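PDB 7C6C: chitosanase from Bacillus subtilis subsp. subtilis str. 168, which hydrolyses internal beta-(1->4) linkages between D-glucosamine residues of partly acetylated chitosan as a secreted glycosidase of family 46. Local coordinates for residues R37-G42 / S88-F93; E55-Y60 / N67-Y72. All coordinates share one frame; numbering follows the deposited sequence.

After helix 5-20 and strand 30-32 the chain enters strand 39-41, the middle strand of the three-stranded antiparallel sheet, and then, past strand 46-47, helix 52-63. Interaction 2 (55-60 with 67-72) closes a short loop, folding the connection that follows this helix back against it just before helix 73-82 begins. The chain then runs on to the loop 88-93, where interaction 1 (37-42 with 88-93) closes the larger loop by bringing the start of helix 93-99 to the sheet. Interaction 2 is therefore nested within interaction 1. Y72 joins them: its OH lies 2.8 Å from K91 O, a probable hydrogen bond, and its ring meets F93 edge-to-face.

Interaction 1 (R37-G42 / S88-F93); sequences RGYTCG and SNLKGF
With Y39 CG anti to its carbonyl carbon (chi1 -83°) and F93 CG anti to its backbone N (chi1 171°), the two rings come from opposite segments and run past one another. Their planes lie 26° from parallel, but the centroids are 5.9 Å apart, so little ring area is shared and they meet mainly through Y39 CD2 and F93 CD2, 3.7 Å apart. L90 adds its CD1 methyl at the edge of the tyrosine ring, near its plane and 3.8 Å from Y39 CD2. C41 SG sits likewise at the edge of the phenylalanine ring, 3.9 Å from F93 CE2, a sulfur-aromatic contact. No direct hydrogen bond crosses between the segments; one water spans the gap, 2.8 Å from Y39 OH and donating to L90 O over 2.8 Å. That same carbonyl accepts from F93 N (2.9 Å), so two bonds grip it, and G92 occupies the N-cap position of helix 93-99. V30 of the neighbouring strand touches both Y39 and C41. Beside this cluster R37 forms a salt bridge with D35, probably the catalytic nucleophile. The mixed aromatic and aliphatic cluster joins the sheet to the start of helix 93-99, with the Y39 side chain about 8 Å from that of D35, in the lysozyme-clan fold of a family 46 chitosanase.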
loop_
_atom_site.group_PDB
_atom_site.type_symbol
_atom_site.label_atom_id
_atom_site.label_comp_id
_atom_site.label_asym_id
_atom_site.label_seq_id
_atom_site.Cartn_x
_atom_site.Cartn_y
_atom_site.Cartn_z
ATOM N N ARG A 37 10.173 -10.531 -0.371
ATOM C CA ARG A 37 8.791 -10.695 -0.804
ATOM C C ARG A 37 8.660 -11.240 -2.220
ATOM O O ARG A 37 7.541 -11.325 -2.736
ATOM C CB ARG A 37 8.001 -9.396 -0.615
ATOM C CG ARG A 37 7.984 -8.938 0.840
ATOM C CD ARG A 37 7.011 -7.793 1.045
ATOM N NE ARG A 37 6.955 -7.368 2.442
ATOM C CZ ARG A 37 7.725 -6.419 2.965
ATOM N NH1 ARG A 37 8.612 -5.787 2.208
ATOM N NH2 ARG A 37 7.602 -6.103 4.246
ATOM N N GLY A 38 9.767 -11.629 -2.851
ATOM C CA GLY A 38 9.697 -12.159 -4.206
ATOM C C GLY A 38 9.545 -11.029 -5.197
ATOM O O GLY A 38 10.313 -10.067 -5.178
ATOM N N TYR A 39 8.563 -11.139 -6.087
ATOM C CA TYR A 39 8.243 -10.050 -7.001
ATOM C C TYR A 39 7.189 -9.152 -6.370
ATOM O O TYR A 39 6.215 -9.639 -5.781
ATOM C CB TYR A 39 7.659 -10.590 -8.303
ATOM C CG TYR A 39 8.635 -11.057 -9.359
ATOM C CD1 TYR A 39 9.701 -10.271 -9.763
ATOM C CD2 TYR A 39 8.451 -12.291 -9.977
ATOM C CE1 TYR A 39 10.565 -10.702 -10.757
ATOM C CE2 TYR A 39 9.300 -12.722 -10.964
ATOM C CZ TYR A 39 10.363 -11.933 -11.346
ATOM O OH TYR A 39 11.197 -12.379 -12.346
ATOM N N THR A 40 7.367 -7.839 -6.550
ATOM C CA THR A 40 6.397 -6.815 -6.182
ATOM C C THR A 40 5.732 -6.313 -7.459
ATOM O O THR A 40 6.429 -5.933 -8.406
ATOM C CB THR A 40 7.134 -5.682 -5.460
ATOM O OG1 THR A 40 7.736 -6.211 -4.276
ATOM C CG2 THR A 40 6.207 -4.565 -5.058
ATOM N N CYS A 41 4.392 -6.310 -7.487
ATOM C CA CYS A 41 3.656 -6.258 -8.744
ATOM C C CYS A 41 2.469 -5.305 -8.697
ATOM O O CYS A 41 1.703 -5.292 -7.730
ATOM C CB CYS A 41 3.102 -7.648 -9.076
ATOM S SG CYS A 41 4.275 -9.012 -8.968
ATOM N N GLY A 42 2.274 -4.567 -9.790
ATOM C CA GLY A 42 1.016 -3.869 -9.979
ATOM C C GLY A 42 0.754 -2.723 -9.013
ATOM O O GLY A 42 1.647 -2.214 -8.328
ATOM N N SER A 88 12.893 -17.887 -9.055
ATOM C CA SER A 88 13.590 -18.651 -10.079
ATOM C C SER A 88 12.667 -19.579 -10.863
ATOM O O SER A 88 13.066 -20.064 -11.926
ATOM C CB SER A 88 14.731 -19.449 -9.450
ATOM O OG SER A 88 14.240 -20.510 -8.646
ATOM N N ASN A 89 11.457 -19.851 -10.368
ATOM C CA ASN A 89 10.499 -20.690 -11.077
ATOM C C ASN A 89 9.342 -19.876 -11.641
ATOM O O ASN A 89 8.235 -20.395 -11.796
ATOM C CB ASN A 89 9.950 -21.806 -10.188
ATOM C CG ASN A 89 10.987 -22.824 -9.808
ATOM O OD1 ASN A 89 11.723 -23.327 -10.652
ATOM N ND2 ASN A 89 11.026 -23.166 -8.527
ATOM N N LEU A 90 9.583 -18.603 -11.946
ATOM C CA LEU A 90 8.587 -17.706 -12.514
ATOM C C LEU A 90 9.061 -17.117 -13.841
ATOM O O LEU A 90 8.773 -15.967 -14.165
ATOM C CB LEU A 90 8.204 -16.603 -11.531
ATOM C CG LEU A 90 7.369 -17.030 -10.320
ATOM C CD1 LEU A 90 7.205 -15.856 -9.369
ATOM C CD2 LEU A 90 6.014 -17.605 -10.726
ATOM N N LYS A 91 9.771 -17.905 -14.644
ATOM C CA LYS A 91 10.269 -17.400 -15.915
ATOM C C LYS A 91 9.121 -16.920 -16.791
ATOM O O LYS A 91 8.137 -17.636 -16.999
ATOM C CB LYS A 91 11.053 -18.489 -16.648
ATOM C CG LYS A 91 11.649 -18.024 -17.975
ATOM C CD LYS A 91 12.525 -19.095 -18.609
ATOM C CE LYS A 91 11.732 -20.347 -18.924
ATOM N NZ LYS A 91 10.460 -20.033 -19.637
ATOM N N GLY A 92 9.246 -15.698 -17.304
ATOM C CA GLY A 92 8.227 -15.107 -18.142
ATOM C C GLY A 92 7.123 -14.389 -17.397
ATOM O O GLY A 92 6.355 -13.650 -18.024
ATOM N N PHE A 93 7.024 -14.572 -16.079
ATOM C CA PHE A 93 5.921 -13.983 -15.323
ATOM C C PHE A 93 5.970 -12.456 -15.350
ATOM O O PHE A 93 4.950 -11.796 -15.568
ATOM C CB PHE A 93 5.969 -14.517 -13.892
ATOM C CG PHE A 93 5.019 -13.849 -12.943
ATOM C CD1 PHE A 93 3.685 -14.228 -12.883
ATOM C CD2 PHE A 93 5.474 -12.875 -12.064
ATOM C CE1 PHE A 93 2.822 -13.619 -11.974
ATOM C CE2 PHE A 93 4.621 -12.268 -11.169
ATOM C CZ PHE A 93 3.302 -12.639 -11.124
HETATM O O HOH W 1 9.649 -13.352 -14.499
#

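Interaction 2 (E55-Y60 / N67-Y72); sequences EVVEVY and NKLKKY
Residues 55-60 form a continuous part of helix 52-63, and residues 67-72 come back beside it through a type I turn from N67 to K70, with the CA atoms of V57 and L69 6.8 Å apart. The closest side-chain meeting is between Y60 and N67: CE2 of the Y60 ring lies 3.2 Å from N67 CG, and the amide comes obliquely to the ring, the two planes 43° apart. The asparagine CG stands between its own backbone N and carbonyl carbon (chi1 63°), which folds the amide back over its own turn. There OD1 accepts from L69 N at 2.7 Å, bent to 142° at the hydrogen, closing an Asx turn at the start of the type I turn. The donor lies close to the carbonyl plane. ND2 of the same amide bonds to V64 O and T61 OG1, so both ends of the group are held and its rotation is fixed beside the tyrosine. The phenol group reaches the turn through water 2, which lies in the ring plane at its edge, 2.9 Å from Y60 OH, and accepts from K68 N. About one helical turn before Y60, V57 meets L69, the two side chains roughly perpendicular and the valine CG1 methyl resting 3.9 Å from L69 CB. L69 CD1 comes up obliquely to Y60 CD2 at a looser 4.3 Å. F106 of helix 104-128 touches L69 and meets the Y60 ring edge-to-face, while L73 and L76 of helix 73-82 pack on V57.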
loop_
_atom_site.group_PDB
_atom_site.type_symbol
_atom_site.label_atom_id
_atom_site.label_comp_id
_atom_site.label_asym_id
_atom_site.label_seq_id
_atom_site.Cartn_x
_atom_site.Cartn_y
_atom_site.Cartn_z
ATOM N N GLU A 55 -3.615 -13.873 -5.358
ATOM C CA GLU A 55 -5.034 -13.519 -5.390
ATOM C C GLU A 55 -5.394 -12.759 -6.658
ATOM O O GLU A 55 -6.448 -13.010 -7.249
ATOM C CB GLU A 55 -5.443 -12.731 -4.143
ATOM C CG GLU A 55 -5.351 -13.550 -2.865
ATOM C CD GLU A 55 -6.181 -12.984 -1.743
ATOM O OE1 GLU A 55 -7.366 -12.681 -1.974
ATOM O OE2 GLU A 55 -5.646 -12.839 -0.627
ATOM N N VAL A 56 -4.534 -11.833 -7.101
ATOM C CA VAL A 56 -4.794 -11.147 -8.363
ATOM C C VAL A 56 -4.940 -12.153 -9.498
ATOM O O VAL A 56 -5.877 -12.077 -10.299
ATOM C CB VAL A 56 -3.706 -10.102 -8.661
ATOM C CG1 VAL A 56 -3.916 -9.530 -10.060
ATOM C CG2 VAL A 56 -3.729 -9.009 -7.618
ATOM N N VAL A 57 -4.009 -13.105 -9.589
ATOM C CA VAL A 57 -4.050 -14.056 -10.693
ATOM C C VAL A 57 -5.260 -14.980 -10.572
ATOM O O VAL A 57 -5.879 -15.326 -11.583
ATOM C CB VAL A 57 -2.710 -14.808 -10.835
ATOM C CG1 VAL A 57 -2.780 -15.802 -11.978
ATOM C CG2 VAL A 57 -1.569 -13.814 -11.058
ATOM N N GLU A 58 -5.648 -15.358 -9.346
ATOM C CA GLU A 58 -6.860 -16.162 -9.166
ATOM C C GLU A 58 -8.091 -15.415 -9.660
ATOM O O GLU A 58 -8.937 -15.983 -10.368
ATOM C CB GLU A 58 -7.056 -16.487 -7.685
ATOM C CG GLU A 58 -6.080 -17.460 -7.075
ATOM C CD GLU A 58 -6.158 -17.431 -5.550
ATOM O OE1 GLU A 58 -6.689 -16.436 -4.993
ATOM O OE2 GLU A 58 -5.679 -18.381 -4.894
ATOM N N VAL A 59 -8.222 -14.144 -9.261
ATOM C CA VAL A 59 -9.387 -13.341 -9.635
ATOM C C VAL A 59 -9.421 -13.139 -11.144
ATOM O O VAL A 59 -10.458 -13.299 -11.795
ATOM C CB VAL A 59 -9.381 -12.002 -8.864
ATOM C CG1 VAL A 59 -10.383 -11.001 -9.463
ATOM C CG2 VAL A 59 -9.666 -12.234 -7.394
ATOM N N TYR A 60 -8.270 -12.799 -11.723
ATOM C CA TYR A 60 -8.178 -12.632 -13.166
ATOM C C TYR A 60 -8.535 -13.924 -13.889
ATOM O O TYR A 60 -9.245 -13.901 -14.902
ATOM C CB TYR A 60 -6.759 -12.177 -13.519
ATOM C CG TYR A 60 -6.480 -12.012 -14.994
ATOM C CD1 TYR A 60 -7.282 -11.208 -15.795
ATOM C CD2 TYR A 60 -5.400 -12.651 -15.581
ATOM C CE1 TYR A 60 -7.016 -11.055 -17.147
ATOM C CE2 TYR A 60 -5.119 -12.496 -16.926
ATOM C CZ TYR A 60 -5.933 -11.708 -17.707
ATOM O OH TYR A 60 -5.647 -11.589 -19.046
ATOM N N ASN A 67 -5.971 -17.723 -19.374
ATOM C CA ASN A 67 -5.193 -16.549 -19.738
ATOM C C ASN A 67 -3.690 -16.849 -19.644
ATOM O O ASN A 67 -3.269 -17.935 -19.226
ATOM C CB ASN A 67 -5.581 -15.389 -18.829
ATOM C CG ASN A 67 -5.242 -15.675 -17.385
ATOM O OD1 ASN A 67 -4.071 -15.621 -17.001
ATOM N ND2 ASN A 67 -6.248 -16.017 -16.584
ATOM N N LYS A 68 -2.867 -15.858 -20.012
ATOM C CA LYS A 68 -1.420 -16.066 -20.085
ATOM C C LYS A 68 -0.763 -16.262 -18.726
ATOM O O LYS A 68 0.391 -16.703 -18.675
ATOM C CB LYS A 68 -0.743 -14.906 -20.816
ATOM C CG LYS A 68 -0.636 -13.613 -20.010
ATOM C CD LYS A 68 0.036 -12.504 -20.824
ATOM C CE LYS A 68 -0.878 -11.974 -21.927
ATOM N NZ LYS A 68 -0.161 -11.039 -22.836
ATOM N N LEU A 69 -1.444 -15.923 -17.637
ATOM C CA LEU A 69 -0.880 -16.090 -16.308
ATOM C C LEU A 69 -1.347 -17.361 -15.606
ATOM O O LEU A 69 -0.785 -17.706 -14.564
ATOM C CB LEU A 69 -1.205 -14.875 -15.437
ATOM C CG LEU A 69 -0.626 -13.531 -15.888
ATOM C CD1 LEU A 69 -1.150 -12.405 -15.004
ATOM C CD2 LEU A 69 0.897 -13.550 -15.896
ATOM N N LYS A 70 -2.334 -18.073 -16.162
ATOM C CA LYS A 70 -2.873 -19.257 -15.494
ATOM C C LYS A 70 -1.778 -20.257 -15.144
ATOM O O LYS A 70 -1.791 -20.837 -14.054
ATOM C CB LYS A 70 -3.937 -19.922 -16.370
ATOM C CG LYS A 70 -4.424 -21.247 -15.804
ATOM C CD LYS A 70 -5.359 -21.994 -16.750
ATOM C CE LYS A 70 -5.688 -23.377 -16.189
ATOM N NZ LYS A 70 -6.481 -24.198 -17.147
ATOM N N LYS A 71 -0.813 -20.462 -16.047
ATOM C CA LYS A 71 0.195 -21.493 -15.829
ATOM C C LYS A 71 1.084 -21.194 -14.635
ATOM O O LYS A 71 1.772 -22.103 -14.154
ATOM C CB LYS A 71 1.049 -21.712 -17.082
ATOM C CG LYS A 71 2.083 -20.632 -17.342
ATOM C CD LYS A 71 3.035 -21.064 -18.450
ATOM C CE LYS A 71 4.293 -20.206 -18.465
ATOM N NZ LYS A 71 5.321 -20.736 -19.398
ATOM N N TYR A 72 1.093 -19.949 -14.149
ATOM C CA TYR A 72 1.897 -19.606 -12.989
ATOM C C TYR A 72 1.193 -19.896 -11.675
ATOM O O TYR A 72 1.824 -19.789 -10.622
ATOM C CB TYR A 72 2.315 -18.133 -13.035
ATOM C CG TYR A 72 3.168 -17.822 -14.236
ATOM C CD1 TYR A 72 4.502 -18.212 -14.283
ATOM C CD2 TYR A 72 2.640 -17.165 -15.334
ATOM C CE1 TYR A 72 5.290 -17.941 -15.386
ATOM C CE2 TYR A 72 3.414 -16.894 -16.444
ATOM C CZ TYR A 72 4.735 -17.281 -16.467
ATOM O OH TYR A 72 5.494 -17.007 -17.576
HETATM O O HOH W 2 -3.921 -13.220 -20.769
#